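Local coordinates for protein dTDP-4-dehydrorhamnose 3,5-epimerase (Bacillus anthracis str. Ames, PDB 3RYK) that catalyses the epimerisation of dTDP-4-dehydro-6-deoxyglucose at C3 and C5 of its sugar ring, a step in dTDP-L-rhamnose biosynthesis, at residues F32-L37 and D111-S116; E52-K57 and H66-D71; S74-A77 and I82-L85; K120-Y125 and A178-V183. All blocks are in the same frame, centred on the assembly; numbering follows the deposited sequence. Where two conformers were deposited one is given.

Contact 1: F32-L37 and D111-S116; sequences FTDAKL and DLRKDS
A salt-bridge network of Asp34, Asp111 and Arg113 joins two loops of the jelly-roll-like fold: the turn that leads into strand 35-45 and the loop that leaves strand 104-111. Arg113 suits the middle of this network because its flat guanidinium carries N-H groups pointing several ways in one plane. Its chain bends at chi3 (-60°), which folds the group back over its own loop, where it grips Asp111 side-on. Arg113 NE goes to Asp111 OD1 at 2.9 Å, and Arg113 NH2 goes to Asp111 OD2 at 2.8 Å. The outer edge then serves the other segment. Arg113 NH1 meets Asp34 OD2 at 3.0 Å on the lone pair directed away from the other carboxylate oxygen, while the two flat groups are turned 65° from each other. Arg113 NH2 also donates to the carbonyl oxygen Phe32 O at 2.9 Å, on the opposite face of that carbonyl from Asp34 N. A water links Thr33 OG1 to Ser116 OG and so adds a bridge between the segments. Asp111 is in turn held by its own loop: OD1 accepts from the backbone N of Arg113, closing an Asx turn, and Phe141 of strand 141-147 touches both side chains. The hydroxyl Ser116 OG reaches Asp111 OD2 at 2.6 Å, on the opposite face of the carboxylate from Arg113 NH2.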
loop_
_atom_site.group_PDB
_atom_site.type_symbol
_atom_site.label_atom_id
_atom_site.label_comp_id
_atom_site.label_asym_id
_atom_site.label_seq_id
_atom_site.Cartn_x
_atom_site.Cartn_y
_atom_site.Cartn_z
ATOM N N PHE A 32 -21.230 -3.811 13.721
ATOM C CA PHE A 32 -21.340 -2.579 14.473
ATOM C C PHE A 32 -21.770 -1.432 13.560
ATOM O O PHE A 32 -21.284 -0.316 13.679
ATOM C CB PHE A 32 -20.012 -2.301 15.198
ATOM C CG PHE A 32 -19.397 -3.549 15.761
ATOM C CD1 PHE A 32 -20.083 -4.324 16.668
ATOM C CD2 PHE A 32 -18.118 -3.936 15.394
ATOM C CE1 PHE A 32 -19.531 -5.497 17.162
ATOM C CE2 PHE A 32 -17.548 -5.100 15.908
ATOM C CZ PHE A 32 -18.258 -5.878 16.784
ATOM N N THR A 33 -22.661 -1.763 12.620
ATOM C CA THR A 33 -23.245 -0.842 11.642
ATOM C C THR A 33 -22.349 -0.369 10.496
ATOM O O THR A 33 -22.749 -0.464 9.328
ATOM C CB THR A 33 -23.867 0.425 12.337
ATOM O OG1 THR A 33 -24.736 0.027 13.409
ATOM C CG2 THR A 33 -24.656 1.268 11.338
ATOM N N ASP A 34 -21.153 0.102 10.839
ATOM C CA ASP A 34 -20.179 0.662 9.903
ATOM C C ASP A 34 -18.856 -0.086 9.634
ATOM O O ASP A 34 -18.184 0.243 8.666
ATOM C CB ASP A 34 -19.851 2.055 10.448
ATOM C CG ASP A 34 -21.091 2.953 10.537
ATOM O OD1 ASP A 34 -21.850 3.072 9.537
ATOM O OD2 ASP A 34 -21.273 3.583 11.598
ATOM N N ALA A 35 -18.468 -1.041 10.480
ATOM C CA ALA A 35 -17.210 -1.789 10.268
ATOM C C ALA A 35 -17.417 -2.768 9.119
ATOM O O ALA A 35 -18.386 -3.497 9.107
ATOM C CB ALA A 35 -16.768 -2.515 11.524
ATOM N N LYS A 36 -16.486 -2.812 8.180
ATOM C CA LYS A 36 -16.623 -3.684 7.013
ATOM C C LYS A 36 -15.387 -4.494 6.687
ATOM O O LYS A 36 -14.300 -3.940 6.584
ATOM C CB LYS A 36 -16.979 -2.799 5.806
ATOM C CG LYS A 36 -18.324 -2.078 5.930
ATOM C CD LYS A 36 -18.512 -1.034 4.835
ATOM C CE LYS A 36 -19.846 -0.303 4.929
ATOM N NZ LYS A 36 -20.998 -1.235 4.695
ATOM N N LEU A 37 -15.565 -5.806 6.560
ATOM C CA LEU A 37 -14.478 -6.718 6.203
ATOM C C LEU A 37 -14.651 -6.800 4.694
ATOM O O LEU A 37 -15.714 -7.185 4.223
ATOM C CB LEU A 37 -14.617 -8.090 6.857
ATOM C CG LEU A 37 -13.485 -9.074 6.551
ATOM C CD1 LEU A 37 -12.133 -8.567 7.060
ATOM C CD2 LEU A 37 -13.817 -10.419 7.184
ATOM N N ASP A 111 -15.948 -0.988 19.601
ATOM C CA ASP A 111 -16.858 0.147 19.374
ATOM C C ASP A 111 -16.860 0.980 20.668
ATOM O O ASP A 111 -17.333 0.512 21.715
ATOM C CB ASP A 111 -18.272 -0.353 19.000
ATOM C CG ASP A 111 -19.242 0.779 18.631
ATOM O OD1 ASP A 111 -18.926 1.963 18.882
ATOM O OD2 ASP A 111 -20.341 0.494 18.067
ATOM N N LEU A 112 -16.324 2.198 20.601
ATOM C CA LEU A 112 -16.276 3.074 21.788
ATOM C C LEU A 112 -17.279 4.233 21.747
ATOM O O LEU A 112 -17.172 5.187 22.517
ATOM C CB LEU A 112 -14.848 3.580 22.027
ATOM C CG LEU A 112 -13.800 2.511 22.349
ATOM C CD1 LEU A 112 -12.478 3.132 22.777
ATOM C CD2 LEU A 112 -14.314 1.597 23.421
ATOM N N ARG A 113 -18.260 4.137 20.860
ATOM C CA ARG A 113 -19.294 5.150 20.730
ATOM C C ARG A 113 -20.302 4.822 21.851
ATOM O O ARG A 113 -21.046 3.844 21.761
ATOM C CB ARG A 113 -19.886 5.067 19.317
ATOM C CG ARG A 113 -18.856 5.342 18.207
ATOM C CD ARG A 113 -19.406 5.037 16.809
ATOM N NE ARG A 113 -19.792 3.635 16.687
ATOM C CZ ARG A 113 -20.287 3.072 15.585
ATOM N NH1 ARG A 113 -20.452 3.782 14.473
ATOM N NH2 ARG A 113 -20.608 1.783 15.595
ATOM N N LYS A 114 -20.309 5.637 22.912
ATOM C CA LYS A 114 -21.208 5.432 24.063
ATOM C C LYS A 114 -22.694 5.339 23.712
ATOM O O LYS A 114 -23.449 4.641 24.393
ATOM C CB LYS A 114 -20.970 6.501 25.136
ATOM C CG LYS A 114 -21.817 6.316 26.397
ATOM C CD LYS A 114 -21.434 7.319 27.475
ATOM C CE LYS A 114 -22.225 7.104 28.751
ATOM N NZ LYS A 114 -21.803 8.058 29.810
ATOM N N ASP A 115 -23.097 6.021 22.643
ATOM C CA ASP A 115 -24.483 6.018 22.177
ATOM C C ASP A 115 -24.832 4.716 21.461
ATOM O O ASP A 115 -25.948 4.207 21.547
ATOM C CB ASP A 115 -24.648 7.103 21.109
ATOM C CG ASP A 115 -24.338 8.512 21.606
ATOM O OD1 ASP A 115 -24.525 8.814 22.804
ATOM O OD2 ASP A 115 -23.944 9.341 20.755
ATOM N N SER A 116 -23.852 4.195 20.732
ATOM C CA SER A 116 -24.015 2.976 19.949
ATOM C C SER A 116 -24.672 1.791 20.644
ATOM O O SER A 116 -24.345 1.476 21.786
ATOM C CB SER A 116 -22.660 2.545 19.389
ATOM O OG SER A 116 -22.773 1.359 18.634
HETATM O O HOH W 1 -23.733 -0.244 16.069
#

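Contact 2: E52-K57 and H66-D71; sequences ESYNKK and HSFVQD. With TYD (thymidine-5'-diphosphate), chain D.
The ring of Tyr54 lies obliquely against that of Phe68, its CE1 at 4.0 Å from Phe68 CD2 and the two planes turned 87° from each other. With CG anti to the backbone N (chi1 172°), the tyrosine reaches across to the other segment, and its hydroxyl ends beside the rim of the phenylalanine, Tyr54 OH lying 3.9 Å from Phe68 CD2. A tyrosine suits this place because its ring packs on an apolar neighbour while its end stays polar: a water 2.7 Å from Tyr54 OH donates to the carbonyl oxygen of His66 and so bridges the two segments. Lys157 adds a cation-pi contact to the Tyr54 ring. Nearer the surface, the fully extended chain of Lys56 brings NZ to Ser67 OG at 3.3 Å, a weak hydrogen bond. The other end of 52-57 faces the ligand. Glu52 OE2 accepts from N3 of the thymine of the bound TDP at 2.8 Å, and Glu52 OE1 is steadied by Asn55 ND2 at 3.2 Å. Asn55 has a second task, since its OD1 caps the helix 56-61 at Val58 N. Ser189 of the second subunit also bonds the nucleotide, and Glu52 and Tyr54 pair with a strand of that subunit. A carboxylate reading the imino N-H of thymine, second-shell asparagine behind it, thus places this corner in a nucleotide site at the dimer interface.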
loop_
_atom_site.group_PDB
_atom_site.type_symbol
_atom_site.label_atom_id
_atom_site.label_comp_id
_atom_site.label_asym_id
_atom_site.label_seq_id
_atom_site.Cartn_x
_atom_site.Cartn_y
_atom_site.Cartn_z
ATOM N N GLU A 52 -6.472 -4.582 -7.669
ATOM C CA GLU A 52 -6.658 -3.164 -7.379
ATOM C C GLU A 52 -6.953 -3.310 -5.893
ATOM O O GLU A 52 -8.035 -3.782 -5.507
ATOM C CB GLU A 52 -7.828 -2.502 -8.125
ATOM C CG GLU A 52 -7.702 -2.415 -9.650
ATOM C CD GLU A 52 -8.893 -1.719 -10.316
ATOM O OE1 GLU A 52 -9.786 -1.196 -9.600
ATOM O OE2 GLU A 52 -8.932 -1.688 -11.573
ATOM N N SER A 53 -5.989 -2.952 -5.048
ATOM C CA SER A 53 -6.176 -3.075 -3.603
ATOM C C SER A 53 -7.000 -1.913 -3.039
ATOM O O SER A 53 -7.406 -1.939 -1.884
ATOM C CB SER A 53 -4.842 -3.229 -2.868
ATOM O OG SER A 53 -4.000 -2.118 -3.045
ATOM N N TYR A 54 -7.233 -0.897 -3.865
ATOM C CA TYR A 54 -8.020 0.270 -3.488
ATOM C C TYR A 54 -8.534 0.981 -4.722
ATOM O O TYR A 54 -7.783 1.251 -5.649
ATOM C CB TYR A 54 -7.216 1.270 -2.628
ATOM C CG TYR A 54 -7.928 2.598 -2.369
ATOM C CD1 TYR A 54 -8.886 2.728 -1.373
ATOM C CD2 TYR A 54 -7.614 3.739 -3.119
ATOM C CE1 TYR A 54 -9.538 3.946 -1.144
ATOM C CE2 TYR A 54 -8.247 4.954 -2.892
ATOM C CZ TYR A 54 -9.211 5.059 -1.907
ATOM O OH TYR A 54 -9.841 6.281 -1.694
ATOM N N ASN A 55 -9.826 1.277 -4.699
ATOM C CA ASN A 55 -10.503 1.989 -5.761
ATOM C C ASN A 55 -11.544 2.837 -5.054
ATOM O O ASN A 55 -12.539 2.320 -4.547
ATOM C CB ASN A 55 -11.091 1.045 -6.808
ATOM C CG ASN A 55 -11.830 1.790 -7.912
ATOM O OD1 ASN A 55 -12.464 2.823 -7.677
ATOM N ND2 ASN A 55 -11.794 1.236 -9.122
ATOM N N LYS A 56 -11.286 4.146 -5.022
ATOM C CA LYS A 56 -12.140 5.129 -4.348
ATOM C C LYS A 56 -13.611 5.049 -4.759
ATOM O O LYS A 56 -14.486 4.858 -3.911
ATOM C CB LYS A 56 -11.563 6.539 -4.548
ATOM C CG LYS A 56 -12.226 7.640 -3.730
ATOM C CD LYS A 56 -11.464 8.950 -3.856
ATOM C CE LYS A 56 -12.045 10.045 -2.940
ATOM N NZ LYS A 56 -11.221 11.289 -2.988
ATOM N N LYS A 57 -13.856 5.165 -6.061
ATOM C CA LYS A 57 -15.214 5.100 -6.620
ATOM C C LYS A 57 -15.925 3.768 -6.315
ATOM O O LYS A 57 -17.159 3.748 -6.165
ATOM C CB LYS A 57 -15.128 5.364 -8.118
ATOM C CG LYS A 57 -16.403 5.278 -8.908
ATOM C CD LYS A 57 -16.127 5.628 -10.380
ATOM C CE LYS A 57 -15.108 4.706 -11.066
ATOM N NZ LYS A 57 -15.529 3.272 -11.027
ATOM N N HIS A 66 -14.654 8.034 1.869
ATOM C CA HIS A 66 -13.583 8.689 2.613
ATOM C C HIS A 66 -12.458 9.068 1.677
ATOM O O HIS A 66 -12.163 8.348 0.715
ATOM C CB HIS A 66 -12.977 7.754 3.663
ATOM C CG HIS A 66 -13.978 7.163 4.597
ATOM N ND1 HIS A 66 -14.516 7.864 5.654
ATOM C CD2 HIS A 66 -14.528 5.927 4.642
ATOM C CE1 HIS A 66 -15.362 7.087 6.305
ATOM N NE2 HIS A 66 -15.388 5.907 5.711
ATOM N N SER A 67 -11.814 10.186 1.976
ATOM C CA SER A 67 -10.696 10.663 1.182
ATOM C C SER A 67 -9.492 10.409 2.077
ATOM O O SER A 67 -9.305 11.085 3.089
ATOM C CB SER A 67 -10.871 12.130 0.808
ATOM O OG SER A 67 -12.041 12.301 0.014
ATOM N N PHE A 68 -8.707 9.395 1.723
ATOM C CA PHE A 68 -7.521 9.030 2.506
ATOM C C PHE A 68 -6.340 9.936 2.209
ATOM O O PHE A 68 -6.052 10.225 1.055
ATOM C CB PHE A 68 -7.192 7.551 2.360
ATOM C CG PHE A 68 -8.261 6.653 2.926
ATOM C CD1 PHE A 68 -8.247 6.319 4.265
ATOM C CD2 PHE A 68 -9.279 6.161 2.135
ATOM C CE1 PHE A 68 -9.210 5.515 4.811
ATOM C CE2 PHE A 68 -10.261 5.345 2.678
ATOM C CZ PHE A 68 -10.226 5.016 4.012
ATOM N N VAL A 69 -5.654 10.362 3.273
ATOM C CA VAL A 69 -4.512 11.280 3.169
ATOM C C VAL A 69 -3.140 10.720 3.531
ATOM O O VAL A 69 -2.124 11.307 3.191
ATOM C CB VAL A 69 -4.754 12.533 4.062
ATOM C CG1 VAL A 69 -6.002 13.253 3.619
ATOM C CG2 VAL A 69 -4.882 12.146 5.522
ATOM N N GLN A 70 -3.111 9.578 4.200
ATOM C CA GLN A 70 -1.856 8.996 4.596
ATOM C C GLN A 70 -1.918 7.472 4.588
ATOM O O GLN A 70 -2.982 6.890 4.813
ATOM C CB GLN A 70 -1.558 9.555 5.982
ATOM C CG GLN A 70 -0.363 9.080 6.669
ATOM C CD GLN A 70 -0.267 9.683 8.043
ATOM O OE1 GLN A 70 -0.601 10.851 8.262
ATOM N NE2 GLN A 70 0.197 8.892 8.977
ATOM N N ASP A 71 -0.793 6.851 4.254
ATOM C CA ASP A 71 -0.631 5.388 4.224
ATOM C C ASP A 71 0.518 5.106 5.174
ATOM O O ASP A 71 1.605 5.679 5.028
ATOM C CB ASP A 71 -0.235 4.791 2.862
ATOM C CG ASP A 71 -1.286 4.975 1.771
ATOM O OD1 ASP A 71 -2.313 5.640 2.005
ATOM O OD2 ASP A 71 -1.053 4.445 0.647
HETATM P PA TYD D . -2.238 -6.794 -17.357
HETATM O O1A TYD D . -2.565 -5.757 -18.410
HETATM O O2A TYD D . -0.920 -6.716 -16.617
HETATM O O3A TYD D . -2.375 -8.231 -18.066
HETATM P PB TYD D . -1.144 -9.220 -18.413
HETATM O O1B TYD D . -0.892 -9.962 -17.120
HETATM O O2B TYD D . -1.749 -10.084 -19.503
HETATM O O3B TYD D . -0.021 -8.312 -18.884
HETATM O "O5'" TYD D . -3.422 -6.767 -16.259
HETATM C "C5'" TYD D . -3.984 -7.943 -15.670
HETATM C "C4'" TYD D . -5.478 -7.741 -15.470
HETATM O "O4'" TYD D . -5.665 -6.707 -14.507
HETATM C "C3'" TYD D . -6.197 -7.300 -16.737
HETATM O "O3'" TYD D . -7.206 -8.260 -17.075
HETATM C "C2'" TYD D . -6.815 -5.944 -16.438
HETATM C "C1'" TYD D . -6.673 -5.784 -14.929
HETATM N N1 TYD D . -6.288 -4.430 -14.491
HETATM C C2 TYD D . -7.079 -3.739 -13.636
HETATM O O2 TYD D . -8.238 -4.282 -13.166
HETATM N N3 TYD D . -6.755 -2.497 -13.209
HETATM C C4 TYD D . -5.619 -1.899 -13.620
HETATM O O4 TYD D . -5.309 -0.655 -13.161
HETATM C C5 TYD D . -4.738 -2.639 -14.556
HETATM C C5M TYD D . -3.450 -2.073 -15.087
HETATM C C6 TYD D . -5.137 -3.904 -14.950
HETATM O O HOH W 2 -12.021 5.996 -0.159
#

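Contact 3: S74-A77 and I82-L85; sequences SYSA and IRGL
Arg83 and Ser76 form the tight part of this contact: the guanidinium grips one hydroxyl side-on with two nitrogens. Arg83 NE donates to Ser76 OG at 3.1 Å and Arg83 NH2 donates to the same Ser76 OG at 3.2 Å, both with the oxygen in the guanidinium plane. The arginine chain bends at chi2 (-62°), which brings its end against the serine, and a side chain as small as serine lets the oxygen sit between the two donors. The Ser74 side is looser. Ser74 OG stays 4.0 Å from Arg83 NE, the short strand axes come no nearer than 9.5 Å, and their directions differ by 135°, so the long arginine spans a gap that backbone bonds do not cross. Tyr75 points away from strand 82-88. Its hydroxyl bonds His151 ND1 and its ring meets Phe49 of the second subunit. Arg83 is partly exposed; its side chain comes about 4 Å from the bound pyrophosphate (nearest atoms), with Arg47 of the second subunit packed on it. Asp167, Ser189, Lys191 and Asp192 line the same pocket. A basic side chain held by a serine from the facing strand is consistent with an anion-binding site of the jelly-roll-like fold, next to the subunit interface and probably suited to a substrate diphosphate.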
loop_
_atom_site.group_PDB
_atom_site.type_symbol
_atom_site.label_atom_id
_atom_site.label_comp_id
_atom_site.label_asym_id
_atom_site.label_seq_id
_atom_site.Cartn_x
_atom_site.Cartn_y
_atom_site.Cartn_z
ATOM N N SER A 74 3.464 -0.819 9.030
ATOM C CA SER A 74 3.928 -1.373 10.288
ATOM C C SER A 74 4.635 -2.707 10.061
ATOM O O SER A 74 4.028 -3.642 9.548
ATOM C CB SER A 74 2.730 -1.573 11.223
ATOM O OG SER A 74 3.067 -2.313 12.376
ATOM N N TYR A 75 5.919 -2.774 10.405
ATOM C CA TYR A 75 6.712 -3.995 10.286
ATOM C C TYR A 75 6.982 -4.494 11.701
ATOM O O TYR A 75 7.380 -3.693 12.584
ATOM C CB TYR A 75 8.036 -3.822 9.504
ATOM C CG TYR A 75 8.969 -5.014 9.699
ATOM C CD1 TYR A 75 8.808 -6.213 8.997
ATOM C CD2 TYR A 75 10.007 -4.940 10.613
ATOM C CE1 TYR A 75 9.678 -7.314 9.219
ATOM C CE2 TYR A 75 10.871 -6.011 10.844
ATOM C CZ TYR A 75 10.721 -7.184 10.165
ATOM O OH TYR A 75 11.615 -8.203 10.452
ATOM N N SER A 76 6.740 -5.785 11.922
ATOM C CA SER A 76 6.955 -6.439 13.215
ATOM C C SER A 76 7.795 -7.699 12.948
ATOM O O SER A 76 7.348 -8.650 12.292
ATOM C CB SER A 76 5.638 -6.800 13.883
ATOM O OG SER A 76 4.823 -5.663 14.112
ATOM N N ALA A 77 9.023 -7.701 13.439
ATOM C CA ALA A 77 9.922 -8.822 13.225
ATOM C C ALA A 77 9.493 -10.151 13.875
ATOM O O ALA A 77 9.604 -11.210 13.256
ATOM C CB ALA A 77 11.349 -8.450 13.678
ATOM N N ILE A 82 2.150 -7.077 19.625
ATOM C CA ILE A 82 0.868 -6.384 19.695
ATOM C C ILE A 82 1.018 -4.887 19.467
ATOM O O ILE A 82 1.792 -4.207 20.156
ATOM C CB ILE A 82 0.064 -6.680 20.983
ATOM C CG1 ILE A 82 -0.590 -8.060 20.881
ATOM C CG2 ILE A 82 -1.065 -5.682 21.161
ATOM C CD1 ILE A 82 -1.478 -8.412 22.051
ATOM N N ARG A 83 0.269 -4.403 18.480
ATOM C CA ARG A 83 0.238 -2.997 18.092
ATOM C C ARG A 83 -1.170 -2.458 18.416
ATOM O O ARG A 83 -2.146 -2.801 17.727
ATOM C CB ARG A 83 0.524 -2.848 16.601
ATOM C CG ARG A 83 1.860 -3.427 16.112
ATOM C CD ARG A 83 3.087 -2.791 16.732
ATOM N NE ARG A 83 4.287 -3.336 16.098
ATOM C CZ ARG A 83 5.534 -2.938 16.333
ATOM N NH1 ARG A 83 5.786 -1.977 17.220
ATOM N NH2 ARG A 83 6.535 -3.506 15.667
ATOM N N GLY A 84 -1.281 -1.638 19.459
ATOM C CA GLY A 84 -2.565 -1.054 19.893
ATOM C C GLY A 84 -2.929 -1.345 21.347
ATOM O O GLY A 84 -2.036 -1.704 22.141
ATOM N N LEU A 85 -4.204 -1.190 21.742
ATOM C CA LEU A 85 -5.342 -0.739 20.894
ATOM C C LEU A 85 -5.318 0.785 20.765
ATOM O O LEU A 85 -5.473 1.469 21.770
ATOM C CB LEU A 85 -6.682 -1.137 21.540
ATOM C CG LEU A 85 -7.093 -2.596 21.757
ATOM C CD1 LEU A 85 -8.329 -2.672 22.650
ATOM C CD2 LEU A 85 -7.331 -3.287 20.414
#

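Contact 4: K120-Y125 and A178-V183; sequences KQWRGY and AIPWPV
Trp122, on strand 122-128, one of the two edge strands, within this chain, of the five-stranded jelly-roll sheet, lies against Ile179 and Pro180 of the loop between strand 167-169 and helix 190-193. From CB the side chain points toward that loop. CG stands between the backbone N and the carbonyl carbon (chi1 59°), which swings the indole across to present a face to Ile179. The five-membered ring of Trp122 takes Ile179 CG1 almost squarely: the carbon is 4.2 Å from the ring centroid and 8° off the normal, a CH-pi contact. Trp122 CD2, at the fusion of the two rings, is likewise 4.2 Å from Ile179 CG1. Farther out the six-membered ring reaches the backbone, where Trp122 CZ2 passes 4.3 Å from Ala178 O. At its tip, around CH2, the ring lies near Pro180, though the exact separation is doubtful. Branched isoleucine and compact proline suit a broad indole, offering C-H groups to it and asking for no polar partner. Tyr106 of strand 104-111 touches both Trp122 and Pro180, while Val108 packs on Ile179. Pro180 is the centre of an inverse gamma turn, closed by a weak bond from Trp181 N to Ile179 O. The gamma-methyl of the same isoleucine, Ile179 CG2, sits 3.7 Å above the plane of the Trp181 ring, toward its rim.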
loop_
_atom_site.group_PDB
_atom_site.type_symbol
_atom_site.label_atom_id
_atom_site.label_comp_id
_atom_site.label_asym_id
_atom_site.label_seq_id
_atom_site.Cartn_x
_atom_site.Cartn_y
_atom_site.Cartn_z
ATOM N N LYS A 120 -19.004 -0.907 23.469
ATOM C CA LYS A 120 -18.028 -1.754 24.166
ATOM C C LYS A 120 -17.758 -3.099 23.471
ATOM O O LYS A 120 -16.754 -3.756 23.775
ATOM C CB LYS A 120 -18.303 -1.964 25.665
ATOM C CG LYS A 120 -18.310 -0.703 26.528
ATOM C CD LYS A 120 -18.263 -1.131 27.992
ATOM C CE LYS A 120 -18.292 -0.005 29.029
ATOM N NZ LYS A 120 -19.574 0.715 29.151
ATOM N N GLN A 121 -18.616 -3.496 22.526
ATOM C CA GLN A 121 -18.423 -4.753 21.810
ATOM C C GLN A 121 -17.194 -4.722 20.887
ATOM O O GLN A 121 -16.763 -3.668 20.420
ATOM C CB GLN A 121 -19.669 -5.142 21.016
ATOM C CG GLN A 121 -20.936 -5.305 21.864
ATOM C CD GLN A 121 -22.140 -5.796 21.062
ATOM O OE1 GLN A 121 -21.996 -6.418 20.006
ATOM N NE2 GLN A 121 -23.337 -5.547 21.586
ATOM N N TRP A 122 -16.646 -5.905 20.628
ATOM C CA TRP A 122 -15.465 -6.062 19.787
ATOM C C TRP A 122 -15.563 -7.242 18.840
ATOM O O TRP A 122 -16.468 -8.074 18.940
ATOM C CB TRP A 122 -14.221 -6.258 20.660
ATOM C CG TRP A 122 -14.307 -7.438 21.564
ATOM C CD1 TRP A 122 -14.796 -7.455 22.836
ATOM C CD2 TRP A 122 -13.898 -8.782 21.278
ATOM N NE1 TRP A 122 -14.728 -8.719 23.354
ATOM C CE2 TRP A 122 -14.185 -9.555 22.417
ATOM C CE3 TRP A 122 -13.330 -9.413 20.163
ATOM C CZ2 TRP A 122 -13.912 -10.925 22.479
ATOM C CZ3 TRP A 122 -13.070 -10.761 20.229
ATOM C CH2 TRP A 122 -13.362 -11.503 21.374
ATOM N N ARG A 123 -14.624 -7.302 17.905
ATOM C CA ARG A 123 -14.584 -8.416 16.965
ATOM C C ARG A 123 -13.161 -8.647 16.473
ATOM O O ARG A 123 -12.438 -7.696 16.161
ATOM C CB ARG A 123 -15.577 -8.249 15.817
ATOM C CG ARG A 123 -15.612 -9.433 14.823
ATOM C CD ARG A 123 -16.858 -9.350 13.945
ATOM N NE ARG A 123 -16.995 -10.473 13.011
ATOM C CZ ARG A 123 -17.495 -11.666 13.329
ATOM N NH1 ARG A 123 -17.856 -11.935 14.579
ATOM N NH2 ARG A 123 -17.589 -12.624 12.401
ATOM N N GLY A 124 -12.789 -9.922 16.443
ATOM C CA GLY A 124 -11.472 -10.381 16.007
ATOM C C GLY A 124 -11.489 -10.943 14.593
ATOM O O GLY A 124 -12.202 -11.914 14.324
ATOM N N TYR A 125 -10.691 -10.344 13.705
ATOM C CA TYR A 125 -10.603 -10.749 12.295
ATOM C C TYR A 125 -9.187 -11.187 11.918
ATOM O O TYR A 125 -8.183 -10.625 12.408
ATOM C CB TYR A 125 -10.867 -9.543 11.401
ATOM C CG TYR A 125 -12.105 -8.744 11.680
ATOM C CD1 TYR A 125 -13.272 -8.946 10.960
ATOM C CD2 TYR A 125 -12.099 -7.752 12.639
ATOM C CE1 TYR A 125 -14.402 -8.181 11.190
ATOM C CE2 TYR A 125 -13.217 -6.992 12.890
ATOM C CZ TYR A 125 -14.375 -7.208 12.158
ATOM O OH TYR A 125 -15.487 -6.435 12.403
ATOM N N ALA A 178 -11.873 -8.486 27.753
ATOM C CA ALA A 178 -11.407 -9.875 27.812
ATOM C C ALA A 178 -11.147 -10.452 26.428
ATOM O O ALA A 178 -11.657 -11.510 26.091
ATOM C CB ALA A 178 -12.407 -10.722 28.573
ATOM N N ILE A 179 -10.359 -9.743 25.633
ATOM C CA ILE A 179 -10.048 -10.198 24.277
ATOM C C ILE A 179 -9.147 -11.444 24.335
ATOM O O ILE A 179 -8.150 -11.473 25.073
ATOM C CB ILE A 179 -9.406 -9.070 23.430
ATOM C CG1 ILE A 179 -10.350 -7.866 23.376
ATOM C CG2 ILE A 179 -9.068 -9.581 22.014
ATOM C CD1 ILE A 179 -9.744 -6.593 22.865
ATOM N N PRO A 180 -9.493 -12.495 23.563
ATOM C CA PRO A 180 -8.747 -13.755 23.508
ATOM C C PRO A 180 -7.500 -13.687 22.613
ATOM O O PRO A 180 -7.391 -14.417 21.625
ATOM C CB PRO A 180 -9.777 -14.714 22.905
ATOM C CG PRO A 180 -10.517 -13.855 21.979
ATOM C CD PRO A 180 -10.689 -12.564 22.705
ATOM N N TRP A 181 -6.535 -12.848 22.965
ATOM C CA TRP A 181 -5.335 -12.733 22.154
ATOM C C TRP A 181 -4.636 -14.070 22.023
ATOM O O TRP A 181 -4.561 -14.829 22.995
ATOM C CB TRP A 181 -4.347 -11.719 22.743
ATOM C CG TRP A 181 -4.866 -10.358 22.834
ATOM C CD1 TRP A 181 -5.314 -9.724 23.954
ATOM C CD2 TRP A 181 -5.043 -9.445 21.755
ATOM N NE1 TRP A 181 -5.725 -8.458 23.644
ATOM C CE2 TRP A 181 -5.578 -8.259 22.298
ATOM C CE3 TRP A 181 -4.786 -9.504 20.380
ATOM C CZ2 TRP A 181 -5.873 -7.144 21.514
ATOM C CZ3 TRP A 181 -5.085 -8.388 19.602
ATOM C CH2 TRP A 181 -5.626 -7.225 20.176
ATOM N N PRO A 182 -4.103 -14.371 20.823
ATOM C CA PRO A 182 -3.406 -15.637 20.574
ATOM C C PRO A 182 -1.959 -15.650 21.089
ATOM O O PRO A 182 -1.087 -16.309 20.510
ATOM C CB PRO A 182 -3.431 -15.715 19.054
ATOM C CG PRO A 182 -3.354 -14.308 18.636
ATOM C CD PRO A 182 -4.231 -13.584 19.583
ATOM N N VAL A 183 -1.700 -14.948 22.188
ATOM C CA VAL A 183 -0.368 -14.882 22.753
ATOM C C VAL A 183 -0.530 -14.639 24.243
ATOM O O VAL A 183 -1.515 -14.053 24.671
ATOM C CB VAL A 183 0.459 -13.732 22.102
ATOM C CG1 VAL A 183 -0.260 -12.403 22.256
ATOM C CG2 VAL A 183 1.870 -13.676 22.665
#

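In the fold
None of the four contacts is wholly core: contacts 1 and 3 are partly buried, contacts 2 and 4 lie at the surface. Contacts 2 and 3 share strand 70-76 and both touch the second subunit, each next to a bound ligand: Glu52 bonds the thymine and Arg83 lies beside the pyrophosphate. Contacts 1 and 4 meet no other chain. They adjoin through backbone bonds between Asp111 and Lys120 and Gln121, and through Phe32 against the strand of Trp122, yet contact 1 is held by charge and contact 4 by apolar packing. Contact 4 also reaches contact 3, where Ile82 and Leu85 pack on Trp181 and Ile179. Contacts 2 and 4 fall on opposite sides of the chain's centre.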